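Local coordinates for [4Fe-4S]-dependent U34-ARNt thiolase (Methanococcus maripaludis, PDB 6SCY), which probably thiolates uridine 34 of transfer RNA as an ATP-using, [4Fe-4S]-dependent sulfur transferase of the PP-loop family, at residues V45-I50 and Y72-P77; A66-N70 and F104-I110; I82-E88 and E111-F117. All coordinates share one frame; numbering follows the deposited sequence.

The three contacts sample one Rossmann-like PP-loop domain from its periphery to its cluster pocket. Contact 1, its centre about 20 Å from that of the chain, is partly buried and ties a loop to the end of helix 60-75 through one tyrosine hydroxyl and a few apolar touches. Contact 2 uses an earlier part of that helix, is buried, and relies on aromatic and aliphatic packing against helix 95-108 and the turn after it. Contact 3 is a parallel strand pair dominated by backbone hydrogen bonds, exposed in part at the sheet's outermost strand yet ending beside the iron-sulfur cluster. Contacts 2 and 3 touch, where Cys105 and Ile110 pack on Ala83; contact 1 stands apart from contact 3.

Contact 1. Residues V45-I50 and Y72-P77; sequences VLKNNI and YYKQIP
Tyr73 reaches Val45 with its phenol oxygen and makes the one hydrogen bond that joins the two segments: OH donates to Val45 O at 2.7 Å. The donor approaches from above the carbonyl plane, 51° out of it, while Val45 O itself lies in the plane of the Tyr73 ring, at its edge. Val45 O also takes a weak backbone bond from Lys47 N.

Apolar contacts involve both tyrosines. Ile50 comes across Tyr73 at about a right angle, and its CD1 rests 3.6 Å from Tyr73 CE1. With Ile50 CG1 between the backbone N and the carbonyl carbon (chi1 58°), the branch ending in CD1 is directed toward the tyrosine. Leu46 CD2 lies 3.5 Å from Tyr72 CD2, but Tyr72 was modelled in two conformers, and this touch is therefore provisional. The hydroxyl of Tyr72 turns elsewhere, to Lys34 O on helix 26-41, a helix that Leu46 also touches.

In the Rossmann-like PP-loop fold, the chain enters the central strand 51-55, passes through the predicted ATP-binding loop that includes Gly55, Leu56 and Ser57, and returns along helix 60-75. Segment 45-50 leads into that strand, and segment 72-77 closes that helix, bringing the two ends of this strand-loop-helix unit together.

Mixed polar and apolar contacts follow the helix end. Asn48 and Ile76 run past each other in opposite directions, with Asn48 OD1 3.2 Å from Ile76 CG2; Pro77 crosses the amide, its CD 3.6 Å from Asn48 OD1. That oxygen is engaged by the backbone N of Asn78, just beyond the segment, and Ser79 OG bonds both Lys47 O and Ile50 O.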
loop_
_atom_site.group_PDB
_atom_site.type_symbol
_atom_site.label_atom_id
_atom_site.label_comp_id
_atom_site.label_asym_id
_atom_site.label_seq_id
_atom_site.Cartn_x
_atom_site.Cartn_y
_atom_site.Cartn_z
ATOM N N VAL A 45 -24.539 12.384 -11.628
ATOM C CA VAL A 45 -25.334 11.718 -10.594
ATOM C C VAL A 45 -26.389 12.683 -10.041
ATOM O O VAL A 45 -27.544 12.299 -9.878
ATOM C CB VAL A 45 -24.437 11.114 -9.481
ATOM C CG1 VAL A 45 -25.271 10.515 -8.349
ATOM C CG2 VAL A 45 -23.482 10.068 -10.053
ATOM N N LEU A 46 -25.990 13.930 -9.754
ATOM C CA LEU A 46 -26.900 14.928 -9.214
ATOM C C LEU A 46 -27.493 15.749 -10.349
ATOM O O LEU A 46 -26.991 16.827 -10.672
ATOM C CB LEU A 46 -26.193 15.830 -8.185
ATOM C CG LEU A 46 -25.500 15.156 -7.011
ATOM C CD1 LEU A 46 -24.211 15.839 -6.712
ATOM C CD2 LEU A 46 -26.362 15.161 -5.792
ATOM N N LYS A 47 -28.555 15.225 -10.970
ATOM C CA LYS A 47 -29.282 15.874 -12.064
ATOM C C LYS A 47 -30.717 15.357 -12.161
ATOM O O LYS A 47 -31.089 14.444 -11.431
ATOM C CB LYS A 47 -28.536 15.748 -13.419
ATOM C CG LYS A 47 -28.445 14.342 -14.000
ATOM C CD LYS A 47 -27.891 14.373 -15.420
ATOM C CE LYS A 47 -28.125 13.077 -16.155
ATOM N NZ LYS A 47 -27.640 13.141 -17.557
ATOM N N ASN A 48 -31.513 15.934 -13.067
ATOM C CA ASN A 48 -32.892 15.516 -13.317
ATOM C C ASN A 48 -32.920 14.255 -14.203
ATOM O O ASN A 48 -31.916 13.919 -14.836
ATOM C CB ASN A 48 -33.669 16.670 -13.964
ATOM C CG ASN A 48 -35.161 16.617 -13.761
ATOM O OD1 ASN A 48 -35.671 16.537 -12.638
ATOM N ND2 ASN A 48 -35.891 16.685 -14.859
ATOM N N ASN A 49 -34.061 13.564 -14.238
ATOM C CA ASN A 49 -34.303 12.370 -15.055
ATOM C C ASN A 49 -33.421 11.151 -14.671
ATOM O O ASN A 49 -33.097 10.325 -15.538
ATOM C CB ASN A 49 -34.230 12.678 -16.566
ATOM C CG ASN A 49 -34.809 14.018 -16.943
ATOM O OD1 ASN A 49 -35.942 14.362 -16.588
ATOM N ND2 ASN A 49 -34.021 14.813 -17.648
ATOM N N ILE A 50 -33.107 10.985 -13.366
ATOM C CA ILE A 50 -32.359 9.801 -12.903
ATOM C C ILE A 50 -33.010 9.177 -11.645
ATOM O O ILE A 50 -33.600 9.884 -10.833
ATOM C CB ILE A 50 -30.813 9.969 -12.737
ATOM C CG1 ILE A 50 -30.452 11.078 -11.758
ATOM C CG2 ILE A 50 -30.080 10.130 -14.066
ATOM C CD1 ILE A 50 -29.959 10.534 -10.554
ATOM N N TYR A 72 -31.109 16.430 -1.684
ATOM C CA TYR A 72 -30.852 16.840 -3.062
ATOM C C TYR A 72 -32.059 16.525 -3.962
ATOM O O TYR A 72 -32.655 17.437 -4.526
ATOM C CB TYR A 72 -29.566 16.177 -3.616
ATOM C CG TYR A 72 -28.297 16.375 -2.804
ATOM C CD1 TYR A 72 -27.841 17.652 -2.484
ATOM C CD2 TYR A 72 -27.490 15.295 -2.466
ATOM C CE1 TYR A 72 -26.652 17.840 -1.780
ATOM C CE2 TYR A 72 -26.289 15.473 -1.781
ATOM C CZ TYR A 72 -25.878 16.747 -1.434
ATOM O OH TYR A 72 -24.705 16.924 -0.751
ATOM N N TYR A 73 -32.410 15.217 -4.091
ATOM C CA TYR A 73 -33.498 14.729 -4.949
ATOM C C TYR A 73 -34.899 15.199 -4.524
ATOM O O TYR A 73 -35.846 15.012 -5.290
ATOM C CB TYR A 73 -33.448 13.193 -5.106
ATOM C CG TYR A 73 -32.188 12.685 -5.782
ATOM C CD1 TYR A 73 -31.888 13.033 -7.095
ATOM C CD2 TYR A 73 -31.312 11.835 -5.118
ATOM C CE1 TYR A 73 -30.721 12.588 -7.713
ATOM C CE2 TYR A 73 -30.148 11.368 -5.732
ATOM C CZ TYR A 73 -29.857 11.745 -7.032
ATOM O OH TYR A 73 -28.706 11.286 -7.630
ATOM N N LYS A 74 -35.026 15.834 -3.336
ATOM C CA LYS A 74 -36.287 16.378 -2.827
ATOM C C LYS A 74 -36.706 17.571 -3.687
ATOM O O LYS A 74 -37.889 17.708 -4.005
ATOM C CB LYS A 74 -36.125 16.837 -1.373
ATOM C CG LYS A 74 -37.392 16.724 -0.528
ATOM C CD LYS A 74 -37.088 16.423 0.967
ATOM C CE LYS A 74 -36.450 17.580 1.735
ATOM N NZ LYS A 74 -36.509 17.345 3.220
ATOM N N GLN A 75 -35.754 18.422 -4.070
ATOM C CA GLN A 75 -36.081 19.580 -4.884
ATOM C C GLN A 75 -36.084 19.269 -6.387
ATOM O O GLN A 75 -36.713 20.005 -7.156
ATOM C CB GLN A 75 -35.196 20.790 -4.535
ATOM C CG GLN A 75 -33.703 20.518 -4.375
ATOM C CD GLN A 75 -33.143 21.079 -3.088
ATOM O OE1 GLN A 75 -33.869 21.547 -2.200
ATOM N NE2 GLN A 75 -31.824 21.030 -2.956
ATOM N N ILE A 76 -35.430 18.159 -6.799
ATOM C CA ILE A 76 -35.346 17.729 -8.207
ATOM C C ILE A 76 -36.649 16.993 -8.551
ATOM O O ILE A 76 -36.958 15.990 -7.899
ATOM C CB ILE A 76 -34.048 16.927 -8.534
ATOM C CG1 ILE A 76 -32.806 17.464 -7.785
ATOM C CG2 ILE A 76 -33.788 16.897 -10.021
ATOM C CD1 ILE A 76 -32.462 19.010 -7.862
ATOM N N PRO A 77 -37.472 17.539 -9.488
ATOM C CA PRO A 77 -38.805 16.954 -9.726
ATOM C C PRO A 77 -38.832 15.568 -10.367
ATOM O O PRO A 77 -39.561 14.702 -9.873
ATOM C CB PRO A 77 -39.506 18.002 -10.599
ATOM C CG PRO A 77 -38.395 18.711 -11.297
ATOM C CD PRO A 77 -37.270 18.757 -10.301
#

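Contact 2. Residues A66-N70 and F104-I110; sequences AYLLN and FCEEYGI
Tyr67 packs against both Phe104 and Tyr108, and successive atoms of its side chain meet them in turn. At the root, CB lies 3.8 Å from Phe104 CZ, which also approaches the backbone of the tyrosine. With CG anti to the backbone N (chi1 177°), the ring swings out beside Tyr108: Tyr67 CD2 comes to 3.5 Å from Tyr108 CE2, and one atom further along, Tyr67 CE2 is equally near that same carbon and 4.0 Å from Tyr108 OH. Tyr108 thus meets the edge of Tyr67, with the ring planes 80° apart and the centroids separated by 5.6 Å. One turn back on the second helix, Phe104 CE1 sits over a face of the Tyr108 ring, so the three aromatics form one cluster.

Beside this cluster Ala66 CB touches Phe104 CE2 at 3.6 Å. One turn later on the first helix segment, Asn70 meets Ile110, just beyond Gly109 at the end of the second helix: Asn70 CB is 3.8 Å from Ile110 CD1, and its ND2 lies alongside Ile110 CG1. Ile110 is turned inward by a Schellman-type ending in which Gly109 takes positive phi and Ile110 N bonds Cys105 O.

The two helix segments run in the same general direction, their axes 26° apart in direction and 11.7 Å apart at closest approach. Helices 60-75 and 95-108 lie side by side on one face of the parallel sheet: Ala66 and Ile110 rest on Met54 of strand 51-55, Asn70 on Leu81 of strand 80-87, and Leu226 covers Phe104 and Tyr108.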
loop_
_atom_site.group_PDB
_atom_site.type_symbol
_atom_site.label_atom_id
_atom_site.label_comp_id
_atom_site.label_asym_id
_atom_site.label_seq_id
_atom_site.Cartn_x
_atom_site.Cartn_y
_atom_site.Cartn_z
ATOM N N ALA A 66 -28.501 8.347 3.090
ATOM C CA ALA A 66 -29.914 8.387 2.708
ATOM C C ALA A 66 -30.517 9.779 2.919
ATOM O O ALA A 66 -31.309 10.219 2.083
ATOM C CB ALA A 66 -30.705 7.343 3.480
ATOM N N TYR A 67 -30.120 10.478 4.016
ATOM C CA TYR A 67 -30.600 11.823 4.337
ATOM C C TYR A 67 -30.059 12.854 3.350
ATOM O O TYR A 67 -30.822 13.720 2.908
ATOM C CB TYR A 67 -30.239 12.219 5.778
ATOM C CG TYR A 67 -30.649 13.630 6.156
ATOM C CD1 TYR A 67 -29.811 14.713 5.901
ATOM C CD2 TYR A 67 -31.858 13.878 6.797
ATOM C CE1 TYR A 67 -30.181 16.012 6.246
ATOM C CE2 TYR A 67 -32.230 15.171 7.167
ATOM C CZ TYR A 67 -31.390 16.236 6.888
ATOM O OH TYR A 67 -31.752 17.514 7.252
ATOM N N LEU A 68 -28.736 12.807 3.059
ATOM C CA LEU A 68 -28.088 13.744 2.143
ATOM C C LEU A 68 -28.694 13.612 0.748
ATOM O O LEU A 68 -29.259 14.585 0.254
ATOM C CB LEU A 68 -26.548 13.590 2.142
ATOM C CG LEU A 68 -25.800 13.891 3.464
ATOM C CD1 LEU A 68 -24.342 13.450 3.385
ATOM C CD2 LEU A 68 -25.891 15.368 3.859
ATOM N N LEU A 69 -28.686 12.392 0.173
ATOM C CA LEU A 69 -29.266 12.095 -1.138
ATOM C C LEU A 69 -30.713 12.559 -1.239
ATOM O O LEU A 69 -31.083 13.145 -2.254
ATOM C CB LEU A 69 -29.181 10.597 -1.468
ATOM C CG LEU A 69 -27.833 10.036 -1.904
ATOM C CD1 LEU A 69 -27.852 8.530 -1.886
ATOM C CD2 LEU A 69 -27.463 10.502 -3.286
ATOM N N ASN A 70 -31.517 12.334 -0.181
ATOM C CA ASN A 70 -32.922 12.763 -0.149
ATOM C C ASN A 70 -33.071 14.281 -0.212
ATOM O O ASN A 70 -33.936 14.757 -0.936
ATOM C CB ASN A 70 -33.682 12.170 1.042
ATOM C CG ASN A 70 -35.099 12.667 1.165
ATOM O OD1 ASN A 70 -35.394 13.536 1.984
ATOM N ND2 ASN A 70 -36.002 12.145 0.343
ATOM N N PHE A 104 -36.950 5.331 9.242
ATOM C CA PHE A 104 -36.355 6.547 8.671
ATOM C C PHE A 104 -37.061 6.812 7.333
ATOM O O PHE A 104 -37.498 7.940 7.085
ATOM C CB PHE A 104 -34.827 6.389 8.465
ATOM C CG PHE A 104 -34.134 7.492 7.686
ATOM C CD1 PHE A 104 -33.591 8.592 8.337
ATOM C CD2 PHE A 104 -33.986 7.405 6.305
ATOM C CE1 PHE A 104 -32.941 9.601 7.615
ATOM C CE2 PHE A 104 -33.360 8.425 5.587
ATOM C CZ PHE A 104 -32.833 9.510 6.247
ATOM N N CYS A 105 -37.179 5.761 6.485
ATOM C CA CYS A 105 -37.827 5.798 5.172
ATOM C C CYS A 105 -39.277 6.249 5.254
ATOM O O CYS A 105 -39.787 6.853 4.308
ATOM C CB CYS A 105 -37.703 4.453 4.467
ATOM S SG CYS A 105 -36.149 4.234 3.567
ATOM N N GLU A 106 -39.934 5.955 6.386
ATOM C CA GLU A 106 -41.312 6.351 6.659
ATOM C C GLU A 106 -41.341 7.844 7.035
ATOM O O GLU A 106 -42.075 8.620 6.411
ATOM C CB GLU A 106 -41.914 5.496 7.790
ATOM C CG GLU A 106 -42.175 4.045 7.421
ATOM C CD GLU A 106 -42.671 3.146 8.541
ATOM O OE1 GLU A 106 -42.403 3.438 9.733
ATOM O OE2 GLU A 106 -43.314 2.125 8.214
ATOM N N GLU A 107 -40.502 8.240 8.023
ATOM C CA GLU A 107 -40.385 9.609 8.529
ATOM C C GLU A 107 -39.895 10.623 7.476
ATOM O O GLU A 107 -40.252 11.802 7.561
ATOM C CB GLU A 107 -39.467 9.639 9.760
ATOM C CG GLU A 107 -39.820 10.737 10.751
ATOM C CD GLU A 107 -38.857 10.912 11.911
ATOM O OE1 GLU A 107 -38.321 12.034 12.070
ATOM O OE2 GLU A 107 -38.647 9.936 12.667
ATOM N N TYR A 108 -39.093 10.168 6.492
ATOM C CA TYR A 108 -38.527 11.037 5.463
ATOM C C TYR A 108 -39.163 10.870 4.068
ATOM O O TYR A 108 -38.880 11.668 3.170
ATOM C CB TYR A 108 -37.003 10.879 5.423
ATOM C CG TYR A 108 -36.327 11.554 6.599
ATOM C CD1 TYR A 108 -36.171 10.892 7.812
ATOM C CD2 TYR A 108 -35.889 12.871 6.514
ATOM C CE1 TYR A 108 -35.568 11.515 8.906
ATOM C CE2 TYR A 108 -35.287 13.506 7.600
ATOM C CZ TYR A 108 -35.121 12.820 8.793
ATOM O OH TYR A 108 -34.526 13.428 9.873
ATOM N N GLY A 109 -40.046 9.888 3.919
ATOM C CA GLY A 109 -40.768 9.633 2.678
ATOM C C GLY A 109 -39.943 9.053 1.548
ATOM O O GLY A 109 -40.046 9.526 0.413
ATOM N N ILE A 110 -39.135 8.015 1.842
ATOM C CA ILE A 110 -38.310 7.307 0.855
ATOM C C ILE A 110 -38.924 5.920 0.615
ATOM O O ILE A 110 -39.179 5.194 1.578
ATOM C CB ILE A 110 -36.818 7.231 1.299
ATOM C CG1 ILE A 110 -36.180 8.640 1.371
ATOM C CG2 ILE A 110 -36.005 6.303 0.375
ATOM C CD1 ILE A 110 -34.984 8.786 2.326
#

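Contact 3. Residues I82-E88 and E111-F117; sequences IAIMVNE and EYKIVHF. With SF4 (iron/sulfur cluster), chain E.
Ile82 lies next to Glu111, its CG2 against Glu111 O, and Ala83 then opens the regular parallel pairing. Ala83 N donates to Glu111 O at 2.9 Å, and Ala83 O accepts Lys113 N, so one residue reaches two positions of the partner strand. Ile84 makes no such bonds to this neighbour; its backbone faces strand 51-55, where it pairs with Met54 and Leu56. Met85 repeats the pattern, N to Lys113 O and O to Val115 N. Its side chain, bent at chi2 (88°), brings CE to 3.7 Å from Tyr112 CB. Val86, predicted to bind ATP, pushes CG1 at the edge of the Phe117 ring, 3.5 Å from CD1.

Asn87 carries both backbone and side-chain links. Its N and O pair with Val115 O and Phe117 N, while ND2 donates to His116 ND1 at 3.2 Å. The amide nitrogen Asn87 ND2 lies close to the imidazole plane, although the amide and ring planes stand 84° apart. Glu88 leaves the strand with its CG over a face of Phe117, 3.9 Å from the centroid of that ring, a CH-pi contact. Beyond it the carboxylate enters the observed cluster pocket: Glu88 OE2 is 3.4 Å from S1 of the iron-sulfur cluster. In salt bridges, Glu88 OE1 is paired with Arg94 and OE2 with Arg149.

Helix 95-108 is the crossover of a beta-alpha-beta unit that joins these strands, and strand 111-116 is outermost in the five-stranded sheet within this chain. Ala83, Met85, Asn87 and Tyr112 face the crossover helix, whereas Ile84 and Val115 meet Val156 of helix 141-159 on the reverse side.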
loop_
_atom_site.group_PDB
_atom_site.type_symbol
_atom_site.label_atom_id
_atom_site.label_comp_id
_atom_site.label_asym_id
_atom_site.label_seq_id
_atom_site.Cartn_x
_atom_site.Cartn_y
_atom_site.Cartn_z
ATOM N N ILE A 82 -34.903 5.133 -4.303
ATOM C CA ILE A 82 -35.455 3.896 -3.748
ATOM C C ILE A 82 -34.440 3.316 -2.764
ATOM O O ILE A 82 -33.252 3.317 -3.062
ATOM C CB ILE A 82 -35.833 2.867 -4.864
ATOM C CG1 ILE A 82 -36.590 3.529 -6.024
ATOM C CG2 ILE A 82 -36.649 1.682 -4.298
ATOM C CD1 ILE A 82 -36.520 2.748 -7.337
ATOM N N ALA A 83 -34.894 2.822 -1.599
ATOM C CA ALA A 83 -34.012 2.214 -0.598
ATOM C C ALA A 83 -34.202 0.714 -0.572
ATOM O O ALA A 83 -35.336 0.246 -0.560
ATOM C CB ALA A 83 -34.286 2.798 0.776
ATOM N N ILE A 84 -33.104 -0.041 -0.590
ATOM C CA ILE A 84 -33.153 -1.504 -0.559
ATOM C C ILE A 84 -32.480 -2.038 0.694
ATOM O O ILE A 84 -31.287 -1.789 0.911
ATOM C CB ILE A 84 -32.580 -2.198 -1.829
ATOM C CG1 ILE A 84 -32.977 -1.493 -3.142
ATOM C CG2 ILE A 84 -32.968 -3.681 -1.846
ATOM C CD1 ILE A 84 -31.850 -1.454 -4.162
ATOM N N MET A 85 -33.245 -2.807 1.490
ATOM C CA MET A 85 -32.755 -3.460 2.702
ATOM C C MET A 85 -32.661 -4.959 2.423
ATOM O O MET A 85 -33.645 -5.558 1.981
ATOM C CB MET A 85 -33.687 -3.193 3.892
ATOM C CG MET A 85 -33.712 -1.755 4.339
ATOM S SD MET A 85 -34.952 -0.821 3.428
ATOM C CE MET A 85 -35.317 0.429 4.594
ATOM N N VAL A 86 -31.483 -5.562 2.655
ATOM C CA VAL A 86 -31.283 -6.986 2.384
ATOM C C VAL A 86 -31.145 -7.788 3.681
ATOM O O VAL A 86 -30.095 -7.736 4.315
ATOM C CB VAL A 86 -30.121 -7.262 1.383
ATOM C CG1 VAL A 86 -30.133 -8.709 0.916
ATOM C CG2 VAL A 86 -30.172 -6.325 0.182
ATOM N N ASN A 87 -32.198 -8.516 4.090
ATOM C CA ASN A 87 -32.118 -9.356 5.287
ATOM C C ASN A 87 -31.392 -10.636 4.906
ATOM O O ASN A 87 -31.937 -11.475 4.182
ATOM C CB ASN A 87 -33.500 -9.659 5.888
ATOM C CG ASN A 87 -33.499 -10.742 6.950
ATOM O OD1 ASN A 87 -32.607 -10.835 7.805
ATOM N ND2 ASN A 87 -34.513 -11.588 6.911
ATOM N N GLU A 88 -30.149 -10.772 5.393
ATOM C CA GLU A 88 -29.295 -11.932 5.126
ATOM C C GLU A 88 -29.884 -13.240 5.669
ATOM O O GLU A 88 -29.461 -14.319 5.251
ATOM C CB GLU A 88 -27.863 -11.701 5.630
ATOM C CG GLU A 88 -27.120 -10.619 4.867
ATOM C CD GLU A 88 -26.824 -9.330 5.611
ATOM O OE1 GLU A 88 -27.438 -9.083 6.673
ATOM O OE2 GLU A 88 -25.976 -8.552 5.115
ATOM N N GLU A 111 -39.169 5.564 -0.660
ATOM C CA GLU A 111 -39.766 4.281 -1.038
ATOM C C GLU A 111 -38.792 3.146 -0.749
ATOM O O GLU A 111 -37.758 3.043 -1.398
ATOM C CB GLU A 111 -40.212 4.271 -2.515
ATOM C CG GLU A 111 -41.216 5.358 -2.888
ATOM C CD GLU A 111 -40.623 6.679 -3.354
ATOM O OE1 GLU A 111 -39.693 6.663 -4.197
ATOM O OE2 GLU A 111 -41.102 7.736 -2.882
ATOM N N TYR A 112 -39.102 2.326 0.259
ATOM C CA TYR A 112 -38.249 1.214 0.674
ATOM C C TYR A 112 -38.701 -0.136 0.101
ATOM O O TYR A 112 -39.885 -0.324 -0.201
ATOM C CB TYR A 112 -38.101 1.167 2.210
ATOM C CG TYR A 112 -39.335 0.737 2.979
ATOM C CD1 TYR A 112 -40.192 1.679 3.544
ATOM C CD2 TYR A 112 -39.601 -0.610 3.214
ATOM C CE1 TYR A 112 -41.312 1.291 4.277
ATOM C CE2 TYR A 112 -40.729 -1.011 3.927
ATOM C CZ TYR A 112 -41.581 -0.056 4.461
ATOM O OH TYR A 112 -42.680 -0.452 5.186
ATOM N N LYS A 113 -37.748 -1.073 -0.034
ATOM C CA LYS A 113 -37.981 -2.418 -0.543
ATOM C C LYS A 113 -37.127 -3.419 0.232
ATOM O O LYS A 113 -35.915 -3.493 0.017
ATOM C CB LYS A 113 -37.700 -2.496 -2.057
ATOM C CG LYS A 113 -38.087 -3.843 -2.670
ATOM C CD LYS A 113 -37.683 -3.960 -4.137
ATOM C CE LYS A 113 -38.534 -4.951 -4.893
ATOM N NZ LYS A 113 -37.924 -6.313 -4.949
ATOM N N ILE A 114 -37.769 -4.195 1.120
ATOM C CA ILE A 114 -37.086 -5.225 1.908
ATOM C C ILE A 114 -37.060 -6.533 1.116
ATOM O O ILE A 114 -38.109 -7.120 0.843
ATOM C CB ILE A 114 -37.651 -5.410 3.341
ATOM C CG1 ILE A 114 -37.936 -4.049 4.037
ATOM C CG2 ILE A 114 -36.705 -6.297 4.172
ATOM C CD1 ILE A 114 -39.112 -4.061 4.990
ATOM N N VAL A 115 -35.855 -6.954 0.728
ATOM C CA VAL A 115 -35.586 -8.155 -0.053
ATOM C C VAL A 115 -34.772 -9.098 0.823
ATOM O O VAL A 115 -33.886 -8.645 1.546
ATOM C CB VAL A 115 -34.859 -7.791 -1.378
ATOM C CG1 VAL A 115 -34.326 -9.021 -2.098
ATOM C CG2 VAL A 115 -35.772 -6.996 -2.301
ATOM N N HIS A 116 -35.049 -10.410 0.726
ATOM C CA HIS A 116 -34.381 -11.463 1.495
ATOM C C HIS A 116 -33.355 -12.263 0.679
ATOM O O HIS A 116 -33.444 -12.321 -0.551
ATOM C CB HIS A 116 -35.429 -12.401 2.124
ATOM C CG HIS A 116 -36.446 -11.666 2.931
ATOM N ND1 HIS A 116 -36.183 -11.263 4.225
ATOM C CD2 HIS A 116 -37.676 -11.226 2.577
ATOM C CE1 HIS A 116 -37.267 -10.615 4.627
ATOM N NE2 HIS A 116 -38.194 -10.572 3.672
ATOM N N PHE A 117 -32.373 -12.871 1.382
ATOM C CA PHE A 117 -31.332 -13.725 0.804
ATOM C C PHE A 117 -31.996 -15.042 0.371
ATOM O O PHE A 117 -31.684 -15.579 -0.696
ATOM C CB PHE A 117 -30.229 -13.995 1.853
ATOM C CG PHE A 117 -28.894 -13.292 1.682
ATOM C CD1 PHE A 117 -28.828 -11.914 1.519
ATOM C CD2 PHE A 117 -27.704 -13.998 1.767
ATOM C CE1 PHE A 117 -27.595 -11.264 1.385
ATOM C CE2 PHE A 117 -26.472 -13.346 1.656
ATOM C CZ PHE A 117 -26.428 -11.985 1.461
HETATM FE FE1 SF4 E . -19.939 -10.597 7.043
HETATM FE FE2 SF4 E . -22.464 -10.740 5.961
HETATM FE FE3 SF4 E . -21.582 -8.383 7.057
HETATM FE FE4 SF4 E . -22.141 -10.525 8.687
HETATM S S1 SF4 E . -23.633 -9.361 7.378
HETATM S S2 SF4 E . -20.298 -9.162 8.806
HETATM S S3 SF4 E . -21.472 -12.279 7.356
HETATM S S4 SF4 E . -20.727 -9.446 5.206
#